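Long-range contacts in ATP grasp ligase (Microcystis aeruginosa MRC, PDB 5IG9), which probably uses ATP to activate a carboxylate for ligation, as enzymes of the ATP-grasp superfamily do: residues Asp11-Ile15 with Trp71-Met75; Thr34-Glu40 with Arg76-Pro82; Gly110-Asp114 with Gly274-Gly278. All coordinates share one frame; numbering follows the deposited sequence.

Contact 1 of 3, residues Asp11-Ile15 with Trp71-Met75; sequences DNESI and WYRRM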
ATOM      1  N   ASP A  11      13.383 -16.215   5.452  1.00 55.99           N
ATOM      2  CA  ASP A  11      13.605 -15.245   6.511  1.00 55.03           C
ATOM      3  C   ASP A  11      14.687 -15.747   7.463  1.00 55.67           C
ATOM      4  O   ASP A  11      15.030 -16.933   7.493  1.00 58.07           O
ATOM      5  CB  ASP A  11      12.313 -14.968   7.278  1.00 54.67           C
ATOM      6  CG  ASP A  11      12.265 -13.562   7.847  1.00 57.08           C
ATOM      7  OD1 ASP A  11      13.316 -12.889   7.867  1.00 58.20           O
ATOM      8  OD2 ASP A  11      11.174 -13.129   8.275  1.00 63.00           O
ATOM      9  N   ASN A  12      15.220 -14.824   8.254  1.00 56.43           N
ATOM     10  CA  ASN A  12      16.431 -15.080   9.019  1.00 57.05           C
ATOM     11  C   ASN A  12      16.072 -15.654  10.392  1.00 60.52           C
ATOM     12  O   ASN A  12      14.975 -16.180  10.597  1.00 58.62           O
ATOM     13  CB  ASN A  12      17.269 -13.798   9.101  1.00 52.86           C
ATOM     14  CG  ASN A  12      16.489 -12.615   9.649  1.00 50.36           C
ATOM     15  OD1 ASN A  12      15.652 -12.761  10.537  1.00 53.68           O
ATOM     16  ND2 ASN A  12      16.765 -11.430   9.114  1.00 48.73           N
ATOM     17  N   GLU A  13      16.998 -15.557  11.343  1.00 54.18           N
ATOM     18  CA  GLU A  13      16.872 -16.180  12.653  1.00 57.73           C
ATOM     19  C   GLU A  13      15.919 -15.438  13.581  1.00 55.74           C
ATOM     20  O   GLU A  13      15.746 -15.860  14.729  1.00 60.45           O
ATOM     21  CB  GLU A  13      18.250 -16.293  13.316  1.00 59.54           C
ATOM     22  CG  GLU A  13      19.340 -16.902  12.433  1.00 67.51           C
ATOM     23  CD  GLU A  13      19.919 -15.914  11.425  1.00 72.28           C
ATOM     24  OE1 GLU A  13      20.022 -14.711  11.752  1.00 85.73           O
ATOM     25  OE2 GLU A  13      20.265 -16.340  10.302  1.00 72.51           O
ATOM     26  N   SER A  14      15.305 -14.346  13.121  1.00 53.80           N
ATOM     27  CA  SER A  14      14.348 -13.642  13.965  1.00 55.48           C
ATOM     28  C   SER A  14      13.118 -14.501  14.230  1.00 54.39           C
ATOM     29  O   SER A  14      12.538 -14.447  15.321  1.00 54.77           O
ATOM     30  CB  SER A  14      13.942 -12.323  13.308  1.00 56.66           C
ATOM     31  OG  SER A  14      15.001 -11.797  12.529  1.00 58.12           O
ATOM     32  N   ILE A  15      12.710 -15.303  13.248  1.00 55.69           N
ATOM     33  CA  ILE A  15      11.514 -16.137  13.352  1.00 52.63           C
ATOM     34  C   ILE A  15      11.685 -17.193  14.441  1.00 51.92           C
ATOM     35  O   ILE A  15      10.855 -17.243  15.362  1.00 54.75           O
ATOM     36  CB  ILE A  15      11.168 -16.780  11.999  1.00 51.95           C
ATOM     37  CG1 ILE A  15      11.128 -15.716  10.908  1.00 51.51           C
ATOM     38  CG2 ILE A  15       9.833 -17.498  12.087  1.00 50.85           C
ATOM     39  CD1 ILE A  15      10.140 -14.616  11.195  1.00 55.48           C
ATOM     40  N   TRP A  71       1.798 -11.324  13.877  1.00 44.26           N
ATOM     41  CA  TRP A  71       3.067 -10.635  13.680  1.00 44.42           C
ATOM     42  C   TRP A  71       3.213 -10.337  12.192  1.00 47.52           C
ATOM     43  O   TRP A  71       3.534 -11.228  11.398  1.00 43.46           O
ATOM     44  CB  TRP A  71       4.240 -11.466  14.193  1.00 47.28           C
ATOM     45  CG  TRP A  71       5.521 -10.690  14.246  1.00 46.92           C
ATOM     46  CD1 TRP A  71       5.655  -9.331  14.257  1.00 45.52           C
ATOM     47  CD2 TRP A  71       6.849 -11.225  14.286  1.00 47.01           C
ATOM     48  NE1 TRP A  71       6.984  -8.988  14.308  1.00 45.14           N
ATOM     49  CE2 TRP A  71       7.737 -10.133  14.324  1.00 47.10           C
ATOM     50  CE3 TRP A  71       7.373 -12.521  14.295  1.00 44.68           C
ATOM     51  CZ2 TRP A  71       9.119 -10.298  14.370  1.00 46.49           C
ATOM     52  CZ3 TRP A  71       8.745 -12.683  14.342  1.00 43.81           C
ATOM     53  CH2 TRP A  71       9.602 -11.578  14.378  1.00 44.07           C
ATOM     54  N   TYR A  72       2.970  -9.082  11.818  1.00 50.02           N
ATOM     55  CA  TYR A  72       3.052  -8.639  10.426  1.00 47.58           C
ATOM     56  C   TYR A  72       4.525  -8.405  10.102  1.00 47.27           C
ATOM     57  O   TYR A  72       5.021  -7.276  10.057  1.00 47.07           O
ATOM     58  CB  TYR A  72       2.204  -7.387  10.225  1.00 45.22           C
ATOM     59  CG  TYR A  72       1.959  -6.997   8.788  1.00 43.62           C
ATOM     60  CD1 TYR A  72       1.456  -7.912   7.872  1.00 45.96           C
ATOM     61  CD2 TYR A  72       2.205  -5.702   8.352  1.00 43.98           C
ATOM     62  CE1 TYR A  72       1.223  -7.552   6.561  1.00 45.10           C
ATOM     63  CE2 TYR A  72       1.975  -5.332   7.046  1.00 44.23           C
ATOM     64  CZ  TYR A  72       1.482  -6.259   6.152  1.00 44.51           C
ATOM     65  OH  TYR A  72       1.249  -5.894   4.846  1.00 48.34           O
ATOM     66  N   ARG A  73       5.232  -9.509   9.871  1.00 47.16           N
ATOM     67  CA  ARG A  73       6.700  -9.500   9.784  1.00 50.32           C
ATOM     68  C   ARG A  73       7.177  -9.298   8.346  1.00 48.52           C
ATOM     69  O   ARG A  73       7.600  -8.198   7.977  1.00 45.80           O
ATOM     70  CB  ARG A  73       7.253 -10.788  10.402  1.00 53.80           C
ATOM     71  CG  ARG A  73       8.686 -11.150  10.044  1.00 56.02           C
ATOM     72  CD  ARG A  73       9.697 -10.152  10.566  1.00 55.76           C
ATOM     73  NE  ARG A  73      11.044 -10.541  10.165  1.00 57.93           N
ATOM     74  CZ  ARG A  73      12.133  -9.819  10.398  1.00 54.86           C
ATOM     75  NH1 ARG A  73      12.038  -8.659  11.034  1.00 54.01           N
ATOM     76  NH2 ARG A  73      13.315 -10.261   9.993  1.00 54.12           N
ATOM     77  N   ARG A  74       7.108 -10.346   7.522  1.00 53.70           N
ATOM     78  CA  ARG A  74       7.635 -10.304   6.165  1.00 53.26           C
ATOM     79  C   ARG A  74       6.552 -10.704   5.178  1.00 55.88           C
ATOM     80  O   ARG A  74       5.826 -11.676   5.399  1.00 61.20           O
ATOM     81  CB  ARG A  74       8.858 -11.218   6.011  1.00 51.79           C
ATOM     82  CG  ARG A  74      10.151 -10.472   5.725  1.00 52.92           C
ATOM     83  CD  ARG A  74      10.140  -9.104   6.381  1.00 48.76           C
ATOM     84  NE  ARG A  74      11.475  -8.663   6.760  1.00 49.18           N
ATOM     85  CZ  ARG A  74      11.726  -7.531   7.407  1.00 50.05           C
ATOM     86  NH1 ARG A  74      10.729  -6.724   7.744  1.00 51.44           N
ATOM     87  NH2 ARG A  74      12.971  -7.205   7.720  1.00 51.32           N
ATOM     88  N   MET A  75       6.449  -9.953   4.086  1.00 54.41           N
ATOM     89  CA  MET A  75       5.390 -10.143   3.098  1.00 56.19           C
ATOM     90  C   MET A  75       6.029 -10.388   1.735  1.00 53.91           C
ATOM     91  O   MET A  75       6.375  -9.439   1.026  1.00 47.98           O
ATOM     92  CB  MET A  75       4.459  -8.935   3.067  1.00 61.82           C
ATOM     93  CG  MET A  75       3.763  -8.652   4.390  1.00 73.00           C
ATOM     94  SD  MET A  75       4.830  -7.940   5.662  1.00 90.67           S
ATOM     95  CE  MET A  75       5.439  -6.477   4.828  1.00 76.26           C
TER
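Arg-73 forms a side-on salt bridge with Asp-11, the guanidinium and carboxylate planes only 8° apart. Arg-73 NE donates almost straight to the syn lone pair of Asp-11 OD2 at 3.2 Å, while NH2 makes a weak bond to OD1 at 3.4 Å. Arg-73 CG lies anti to the backbone N (chi1 162°) and the chain bends at chi2 (65°), bringing both nitrogens to the carboxylate. Arg-74 CZ lies 3.7 Å above one face of the Arg-73 guanidinium, and Ser-14 CB covers the opposite face nearer its rim. Ile-15 CD1 touches both Trp-71 CZ3 and Arg-73 CG at 3.9 Å, and Arg-73 CB sits over the indole. A second shell holds the aspartate: Asn-12 N donates to OD1, and Thr-7 OG1 shares a hydrogen bond with OD2. Asn-12 OD1 accepts from Ser-14 N at 3.1 Å, a side-chain capping bond in the turn that leads into helix 14-23. The loops after strands 3-7 and 69-72 meet here, at the parallel sheet of the Rossmann-like pre-ATP-grasp domain. Glu-300 OE2 salt-bridges both arginines and bonds Asn-12 ND2, while Arg-74 NH1 donates to Val-298 O. With Asp-11 and Glu-300 nearby, the charges of the face-to-face arginines are probably compensated.

Contact 2 of 3, residues Thr34-Glu40 with Arg76-Pro82; sequences TDRFPTE and RYGLKLP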
ATOM      1  N   THR A  34       4.708 -16.682   3.329  1.00 54.43           N
ATOM      2  CA  THR A  34       3.898 -16.089   2.271  1.00 54.54           C
ATOM      3  C   THR A  34       4.412 -16.456   0.886  1.00 54.32           C
ATOM      4  O   THR A  34       3.627 -16.525  -0.065  1.00 52.05           O
ATOM      5  CB  THR A  34       3.854 -14.568   2.430  1.00 56.05           C
ATOM      6  OG1 THR A  34       5.190 -14.055   2.513  1.00 57.06           O
ATOM      7  CG2 THR A  34       3.094 -14.185   3.686  1.00 57.47           C
ATOM      8  N   ASP A  35       5.717 -16.698   0.747  1.00 55.29           N
ATOM      9  CA  ASP A  35       6.262 -17.030  -0.565  1.00 57.49           C
ATOM     10  C   ASP A  35       5.910 -18.446  -1.000  1.00 56.41           C
ATOM     11  O   ASP A  35       5.942 -18.737  -2.201  1.00 61.65           O
ATOM     12  CB  ASP A  35       7.778 -16.837  -0.574  1.00 60.92           C
ATOM     13  CG  ASP A  35       8.488 -17.746   0.407  1.00 63.72           C
ATOM     14  OD1 ASP A  35       7.914 -18.035   1.477  1.00 63.60           O
ATOM     15  OD2 ASP A  35       9.622 -18.172   0.106  1.00 64.88           O
ATOM     16  N   ARG A  36       5.571 -19.327  -0.062  1.00 58.07           N
ATOM     17  CA  ARG A  36       5.170 -20.690  -0.381  1.00 57.54           C
ATOM     18  C   ARG A  36       3.669 -20.820  -0.608  1.00 56.94           C
ATOM     19  O   ARG A  36       3.148 -21.939  -0.626  1.00 56.69           O
ATOM     20  CB  ARG A  36       5.639 -21.640   0.723  1.00 58.26           C
ATOM     21  CG  ARG A  36       7.156 -21.700   0.827  1.00 57.67           C
ATOM     22  CD  ARG A  36       7.638 -22.597   1.952  1.00 57.47           C
ATOM     23  NE  ARG A  36       6.861 -23.824   2.061  1.00 57.81           N
ATOM     24  CZ  ARG A  36       6.171 -24.170   3.142  1.00 59.15           C
ATOM     25  NH1 ARG A  36       6.173 -23.380   4.207  1.00 60.10           N
ATOM     26  NH2 ARG A  36       5.486 -25.306   3.165  1.00 64.37           N
ATOM     27  N   PHE A  37       2.974 -19.700  -0.768  1.00 55.32           N
ATOM     28  CA  PHE A  37       1.586 -19.656  -1.209  1.00 54.83           C
ATOM     29  C   PHE A  37       1.586 -19.037  -2.599  1.00 54.83           C
ATOM     30  O   PHE A  37       2.270 -18.042  -2.822  1.00 54.86           O
ATOM     31  CB  PHE A  37       0.729 -18.839  -0.233  1.00 54.43           C
ATOM     32  CG  PHE A  37      -0.614 -18.423  -0.782  1.00 54.20           C
ATOM     33  CD1 PHE A  37      -1.706 -19.274  -0.698  1.00 53.23           C
ATOM     34  CD2 PHE A  37      -0.790 -17.173  -1.353  1.00 54.47           C
ATOM     35  CE1 PHE A  37      -2.942 -18.890  -1.193  1.00 54.12           C
ATOM     36  CE2 PHE A  37      -2.025 -16.786  -1.849  1.00 55.51           C
ATOM     37  CZ  PHE A  37      -3.100 -17.646  -1.768  1.00 53.47           C
ATOM     38  N   PRO A  38       0.810 -19.601  -3.537  1.00 54.74           N
ATOM     39  CA  PRO A  38      -0.135 -20.714  -3.408  1.00 55.56           C
ATOM     40  C   PRO A  38       0.434 -22.075  -3.798  1.00 56.97           C
ATOM     41  O   PRO A  38      -0.285 -23.075  -3.765  1.00 54.81           O
ATOM     42  CB  PRO A  38      -1.239 -20.317  -4.376  1.00 55.29           C
ATOM     43  CG  PRO A  38      -0.479 -19.670  -5.499  1.00 55.06           C
ATOM     44  CD  PRO A  38       0.701 -18.963  -4.861  1.00 54.35           C
ATOM     45  N   THR A  39       1.717 -22.100  -4.165  1.00 58.24           N
ATOM     46  CA  THR A  39       2.323 -23.315  -4.702  1.00 58.28           C
ATOM     47  C   THR A  39       2.327 -24.460  -3.689  1.00 58.58           C
ATOM     48  O   THR A  39       2.161 -25.624  -4.075  1.00 57.20           O
ATOM     49  CB  THR A  39       3.744 -23.003  -5.185  1.00 62.32           C
ATOM     50  OG1 THR A  39       3.685 -22.042  -6.248  1.00 63.65           O
ATOM     51  CG2 THR A  39       4.444 -24.261  -5.696  1.00 64.98           C
ATOM     52  N   GLU A  40       2.495 -24.166  -2.399  1.00 58.95           N
ATOM     53  CA  GLU A  40       2.583 -25.245  -1.414  1.00 59.64           C
ATOM     54  C   GLU A  40       1.587 -25.113  -0.273  1.00 59.36           C
ATOM     55  O   GLU A  40       1.040 -26.126   0.171  1.00 64.44           O
ATOM     56  CB  GLU A  40       4.018 -25.312  -0.846  1.00 61.84           C
ATOM     57  CG  GLU A  40       5.088 -25.349  -1.922  1.00 63.30           C
ATOM     58  CD  GLU A  40       6.484 -25.182  -1.373  1.00 64.36           C
ATOM     59  OE1 GLU A  40       6.757 -25.688  -0.262  1.00 65.66           O
ATOM     60  OE2 GLU A  40       7.309 -24.533  -2.053  1.00 66.04           O
ATOM     61  N   ARG A  76       6.180 -11.660   1.365  1.00 60.59           N
ATOM     62  CA  ARG A  76       6.734 -12.020   0.065  1.00 59.19           C
ATOM     63  C   ARG A  76       5.750 -12.887  -0.713  1.00 59.09           C
ATOM     64  O   ARG A  76       6.052 -14.040  -1.035  1.00 60.42           O
ATOM     65  CB  ARG A  76       8.073 -12.738   0.237  1.00 60.53           C
ATOM     66  CG  ARG A  76       9.104 -11.940   1.016  1.00 64.28           C
ATOM     67  CD  ARG A  76       9.389 -10.613   0.340  1.00 65.01           C
ATOM     68  NE  ARG A  76      10.104  -9.703   1.225  1.00 66.31           N
ATOM     69  CZ  ARG A  76      11.426  -9.621   1.305  1.00 68.69           C
ATOM     70  NH1 ARG A  76      12.188 -10.396   0.545  1.00 69.03           N
ATOM     71  NH2 ARG A  76      11.989  -8.762   2.146  1.00 69.12           N
ATOM     72  N   TYR A  77       4.581 -12.335  -1.036  1.00 59.96           N
ATOM     73  CA  TYR A  77       3.480 -13.140  -1.554  1.00 59.68           C
ATOM     74  C   TYR A  77       3.825 -13.755  -2.904  1.00 61.06           C
ATOM     75  O   TYR A  77       4.073 -13.040  -3.879  1.00 64.07           O
ATOM     76  CB  TYR A  77       2.220 -12.289  -1.675  1.00 58.33           C
ATOM     77  CG  TYR A  77       1.913 -11.459  -0.452  1.00 58.19           C
ATOM     78  CD1 TYR A  77       1.401 -12.042   0.701  1.00 58.76           C
ATOM     79  CD2 TYR A  77       2.124 -10.087  -0.454  1.00 52.87           C
ATOM     80  CE1 TYR A  77       1.118 -11.282   1.817  1.00 54.15           C
ATOM     81  CE2 TYR A  77       1.842  -9.321   0.655  1.00 48.65           C
ATOM     82  CZ  TYR A  77       1.339  -9.921   1.787  1.00 51.45           C
ATOM     83  OH  TYR A  77       1.057  -9.156   2.894  1.00 54.13           O
ATOM     84  N   GLY A  78       3.841 -15.087  -2.953  1.00 62.86           N
ATOM     85  CA  GLY A  78       3.939 -15.808  -4.208  1.00 63.61           C
ATOM     86  C   GLY A  78       5.283 -15.788  -4.896  1.00 64.05           C
ATOM     87  O   GLY A  78       5.338 -15.968  -6.117  1.00 61.90           O
ATOM     88  N   LEU A  79       6.378 -15.588  -4.159  1.00 65.99           N
ATOM     89  CA  LEU A  79       7.685 -15.536  -4.807  1.00 68.75           C
ATOM     90  C   LEU A  79       8.055 -16.880  -5.417  1.00 66.28           C
ATOM     91  O   LEU A  79       8.615 -16.940  -6.519  1.00 66.79           O
ATOM     92  CB  LEU A  79       8.755 -15.093  -3.814  1.00 72.04           C
ATOM     93  CG  LEU A  79       8.730 -13.628  -3.378  1.00 78.27           C
ATOM     94  CD1 LEU A  79      10.091 -13.234  -2.828  1.00 80.56           C
ATOM     95  CD2 LEU A  79       8.328 -12.722  -4.531  1.00 78.76           C
ATOM     96  N   LYS A  80       7.733 -17.973  -4.728  1.00 60.23           N
ATOM     97  CA  LYS A  80       8.031 -19.309  -5.230  1.00 65.61           C
ATOM     98  C   LYS A  80       7.133 -19.731  -6.405  1.00 70.41           C
ATOM     99  O   LYS A  80       7.042 -20.925  -6.690  1.00 77.57           O
ATOM    100  CB  LYS A  80       7.933 -20.332  -4.094  1.00 67.72           C
ATOM    101  CG  LYS A  80       9.184 -20.415  -3.222  1.00 75.19           C
ATOM    102  CD  LYS A  80       9.096 -21.564  -2.241  1.00 80.26           C
ATOM    103  CE  LYS A  80      10.287 -22.491  -2.395  1.00 84.44           C
ATOM    104  NZ  LYS A  80      11.570 -21.872  -1.950  1.00 87.51           N
ATOM    105  N   LEU A  81       6.482 -18.798  -7.090  1.00 73.91           N
ATOM    106  CA  LEU A  81       5.829 -19.149  -8.339  1.00 73.51           C
ATOM    107  C   LEU A  81       6.887 -19.535  -9.369  1.00 75.56           C
ATOM    108  O   LEU A  81       7.944 -18.903  -9.433  1.00 76.34           O
ATOM    109  CB  LEU A  81       4.991 -17.989  -8.873  1.00 73.34           C
ATOM    110  CG  LEU A  81       3.613 -17.813  -8.238  1.00 70.83           C
ATOM    111  CD1 LEU A  81       2.933 -16.551  -8.750  1.00 73.64           C
ATOM    112  CD2 LEU A  81       2.753 -19.034  -8.506  1.00 66.01           C
ATOM    113  N   PRO A  82       6.640 -20.565 -10.180  1.00 72.60           N
ATOM    114  CA  PRO A  82       7.677 -21.039 -11.103  1.00 78.69           C
ATOM    115  C   PRO A  82       8.163 -19.946 -12.044  1.00 83.36           C
ATOM    116  O   PRO A  82       7.391 -19.103 -12.508  1.00 86.30           O
ATOM    117  CB  PRO A  82       6.976 -22.164 -11.869  1.00 80.21           C
ATOM    118  CG  PRO A  82       5.939 -22.656 -10.941  1.00 77.82           C
ATOM    119  CD  PRO A  82       5.447 -21.429 -10.214  1.00 75.80           C
TER
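Thr-34 and Asp-35 receive the backbone of 76-82 as it folds through two overlapping beta turns, type II from Arg-76 to Leu-79 and type I from Gly-78 to Leu-81. The contact joins the loops that follow strands 29-33 and 69-72 of the Rossmann-like pre-ATP-grasp domain. Three hydrogen bonds link them. Gly-78 N reaches Thr-34 O at 3.2 Å, nearly straight but from above the carbonyl plane; Lys-80 N donates to Asp-35 O, also at 3.2 Å; and Arg-76 N donates to Thr-34 OG1 at 2.8 Å. With chi1 at 53°, OG1 lies between the backbone N and carbonyl carbon of Thr-34, where it also bonds Thr-7 O, tying the turn to strand 3-7. Gly-78 takes a positive phi (73°), a conformation most readily adopted by glycine.

Apolar contacts are looser: Thr-34 CB and CG2 lie against the Tyr-77 ring, and the Leu-81 and Pro-38 side chains cross at about a right angle, CD2 to CD 4.2 Å. Pro-38 follows a cis peptide bond, and here Pro-38 and Pro-82 also pack on Gln-200 and Phe-201 of the second subunit.

Among the charged groups, Asp-35 OD2 bonds Ser-9, and Arg-36 has salt bridges to Asp-33 and Asp-57. Arg-36 NE also donates in its own guanidinium plane to Glu-40 OE1, which it meets from above the carboxylate. The Lys-80 chain runs beside Arg-36 and crosses Glu-40 obliquely, its CD 3.6 Å from Arg-36 CG and 3.5 Å from Glu-40 OE2.

Contact 3 of 3, residues Gly110-Asp114 with Gly274-Gly278; sequences GFHLD and GLNYG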
ATOM      1  N   GLY A 110      -8.103  -9.610  17.061  1.00 47.46           N
ATOM      2  CA  GLY A 110      -6.967  -9.814  17.925  1.00 45.15           C
ATOM      3  C   GLY A 110      -5.950  -8.698  17.802  1.00 46.18           C
ATOM      4  O   GLY A 110      -6.192  -7.642  17.213  1.00 45.73           O
ATOM      5  N   PHE A 111      -4.775  -8.952  18.371  1.00 42.70           N
ATOM      6  CA  PHE A 111      -3.715  -7.955  18.417  1.00 43.58           C
ATOM      7  C   PHE A 111      -2.795  -8.100  17.210  1.00 46.42           C
ATOM      8  O   PHE A 111      -2.312  -9.199  16.917  1.00 43.92           O
ATOM      9  CB  PHE A 111      -2.920  -8.083  19.715  1.00 41.90           C
ATOM     10  CG  PHE A 111      -1.808  -7.087  19.840  1.00 41.23           C
ATOM     11  CD1 PHE A 111      -2.080  -5.757  20.119  1.00 41.88           C
ATOM     12  CD2 PHE A 111      -0.491  -7.478  19.682  1.00 45.14           C
ATOM     13  CE1 PHE A 111      -1.056  -4.834  20.234  1.00 44.85           C
ATOM     14  CE2 PHE A 111       0.538  -6.563  19.799  1.00 48.28           C
ATOM     15  CZ  PHE A 111       0.255  -5.238  20.073  1.00 47.83           C
ATOM     16  N   HIS A 112      -2.548  -6.990  16.519  1.00 43.01           N
ATOM     17  CA  HIS A 112      -1.685  -6.968  15.346  1.00 45.00           C
ATOM     18  C   HIS A 112      -0.411  -6.185  15.644  1.00 44.79           C
ATOM     19  O   HIS A 112      -0.454  -5.123  16.274  1.00 43.14           O
ATOM     20  CB  HIS A 112      -2.402  -6.352  14.145  1.00 45.46           C
ATOM     21  CG  HIS A 112      -3.498  -7.207  13.591  1.00 44.02           C
ATOM     22  ND1 HIS A 112      -3.342  -7.977  12.460  1.00 45.94           N
ATOM     23  CD2 HIS A 112      -4.769  -7.410  14.011  1.00 46.01           C
ATOM     24  CE1 HIS A 112      -4.468  -8.619  12.206  1.00 42.69           C
ATOM     25  NE2 HIS A 112      -5.351  -8.292  13.132  1.00 44.75           N
ATOM     26  N   LEU A 113       0.719  -6.711  15.179  1.00 41.50           N
ATOM     27  CA  LEU A 113       2.005  -6.042  15.333  1.00 40.29           C
ATOM     28  C   LEU A 113       2.768  -6.016  14.010  1.00 40.07           C
ATOM     29  O   LEU A 113       3.594  -6.893  13.752  1.00 37.07           O
ATOM     30  CB  LEU A 113       2.850  -6.733  16.407  1.00 40.97           C
ATOM     31  CG  LEU A 113       4.177  -6.079  16.798  1.00 41.26           C
ATOM     32  CD1 LEU A 113       3.950  -4.963  17.803  1.00 40.97           C
ATOM     33  CD2 LEU A 113       5.150  -7.111  17.337  1.00 40.97           C
ATOM     34  N   ASP A 114       2.488  -5.025  13.165  1.00 42.85           N
ATOM     35  CA  ASP A 114       1.465  -4.016  13.417  1.00 42.37           C
ATOM     36  C   ASP A 114       0.334  -4.153  12.401  1.00 39.82           C
ATOM     37  O   ASP A 114       0.482  -4.877  11.416  1.00 40.62           O
ATOM     38  CB  ASP A 114       2.075  -2.613  13.352  1.00 43.88           C
ATOM     39  CG  ASP A 114       2.889  -2.278  14.583  1.00 45.50           C
ATOM     40  OD1 ASP A 114       2.285  -2.111  15.663  1.00 48.89           O
ATOM     41  OD2 ASP A 114       4.129  -2.172  14.467  1.00 52.26           O
ATOM     42  N   GLY A 274       0.353   4.866  15.098  1.00 48.77           N
ATOM     43  CA  GLY A 274      -0.300   3.697  15.655  1.00 48.76           C
ATOM     44  C   GLY A 274       0.550   2.449  15.695  1.00 50.63           C
ATOM     45  O   GLY A 274       0.016   1.340  15.591  1.00 51.03           O
ATOM     46  N   LEU A 275       1.861   2.590  15.848  1.00 45.33           N
ATOM     47  CA  LEU A 275       2.765   1.454  15.800  1.00 45.01           C
ATOM     48  C   LEU A 275       3.157   1.007  17.201  1.00 41.63           C
ATOM     49  O   LEU A 275       3.298   1.819  18.118  1.00 47.27           O
ATOM     50  CB  LEU A 275       4.023   1.794  15.000  1.00 46.45           C
ATOM     51  CG  LEU A 275       3.821   2.117  13.519  1.00 48.72           C
ATOM     52  CD1 LEU A 275       5.156   2.370  12.840  1.00 49.03           C
ATOM     53  CD2 LEU A 275       3.063   1.001  12.820  1.00 48.16           C
ATOM     54  N   ASN A 276       3.327  -0.307  17.355  1.00 44.43           N
ATOM     55  CA  ASN A 276       3.942  -0.872  18.548  1.00 44.16           C
ATOM     56  C   ASN A 276       5.284  -1.531  18.256  1.00 44.90           C
ATOM     57  O   ASN A 276       5.887  -2.105  19.169  1.00 41.70           O
ATOM     58  CB  ASN A 276       2.994  -1.875  19.222  1.00 43.52           C
ATOM     59  CG  ASN A 276       1.911  -1.192  20.043  1.00 43.62           C
ATOM     60  OD1 ASN A 276       2.202  -0.431  20.967  1.00 42.59           O
ATOM     61  ND2 ASN A 276       0.656  -1.459  19.704  1.00 42.96           N
ATOM     62  N   TYR A 277       5.764  -1.471  17.015  1.00 41.97           N
ATOM     63  CA  TYR A 277       7.131  -1.835  16.675  1.00 39.89           C
ATOM     64  C   TYR A 277       7.652  -0.850  15.643  1.00 39.34           C
ATOM     65  O   TYR A 277       6.898  -0.363  14.797  1.00 39.58           O
ATOM     66  CB  TYR A 277       7.247  -3.267  16.128  1.00 39.78           C
ATOM     67  CG  TYR A 277       8.634  -3.599  15.614  1.00 41.38           C
ATOM     68  CD1 TYR A 277       9.621  -4.065  16.475  1.00 41.27           C
ATOM     69  CD2 TYR A 277       8.963  -3.431  14.273  1.00 40.26           C
ATOM     70  CE1 TYR A 277      10.892  -4.360  16.013  1.00 43.09           C
ATOM     71  CE2 TYR A 277      10.230  -3.723  13.803  1.00 39.36           C
ATOM     72  CZ  TYR A 277      11.189  -4.187  14.677  1.00 40.74           C
ATOM     73  OH  TYR A 277      12.451  -4.482  14.216  1.00 40.00           O
ATOM     74  N   GLY A 278       8.948  -0.558  15.720  1.00 38.50           N
ATOM     75  CA  GLY A 278       9.568   0.336  14.761  1.00 38.24           C
ATOM     76  C   GLY A 278      11.077   0.378  14.855  1.00 39.02           C
ATOM     77  O   GLY A 278      11.635   0.411  15.955  1.00 40.14           O
TER
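Leu-113 and Asp-114 run up against Leu-275 and Asn-276 with the two backbones turned 81° apart, too steep to pair as strands. CA atoms come nearest at Asp-114 and Leu-275, 6.1 Å apart. A cis peptide bond precedes Asp-114 where the chain leaves strand 111-113. On the other side, Gly-274 closes helix 260-273 as the C-prime residue of a Schellman motif, its positive phi taking the chain out of the helix, two residues short of strand 277-284.

Asp-114 spreads its carboxylate over two successive amides. OD1 accepts from Asn-276 N at 2.7 Å, almost straight, on its syn side though out of the carboxylate plane; OD2 takes a weaker, more bent bond from Tyr-277 N at 3.1 Å. The Leu-275 side chain crosses that of Asp-114 at about a right angle, CD2 3.7 Å from CG. Replacing Asp-114 by alanine removes both acceptor oxygens, which would probably leave these amides without this partner and let the turn after Gly-274 shift.

An edge strand of the Rossmann-like parallel sheet is joined here to the antiparallel sheet containing strand 277-284. With Leu-113 CG anti to the backbone N, CD1 reaches across to Asn-276 CB at 3.5 Å and more loosely to Tyr-277 CB. Helix 313-323 packs on Leu-113, Phe-111 and Asn-276. Asn-276 ND2 approaches the edge of the Phe-111 ring, 3.8 Å from CZ, the amide plane tilted 40° to the ring.

Overall arrangement
Strand 69-72 and its continuation run through contacts 1 and 2 and lie beside strand 111-113 of contact 3. Contact 1 passes directly into contact 2 along 71-82, with centres 15 Å apart, and the two pack where Arg-74 O and Met-75 C each approach Thr-34 OG1 to 3.8 Å. Contacts 1 and 3 have centres 14 Å apart and share the parallel sheet, in which Tyr-72 N lies 3.0 Å from Leu-113 O, a probable hydrogen bond. The loop after strand 290-296 ties them further, since Glu-300 serves contact 1 and Gly-299 O bonds Tyr-277 OH of contact 3. Contacts 2 and 3 stay separate, their nearest atoms about 10 Å apart; contact 2 instead borders the second subunit.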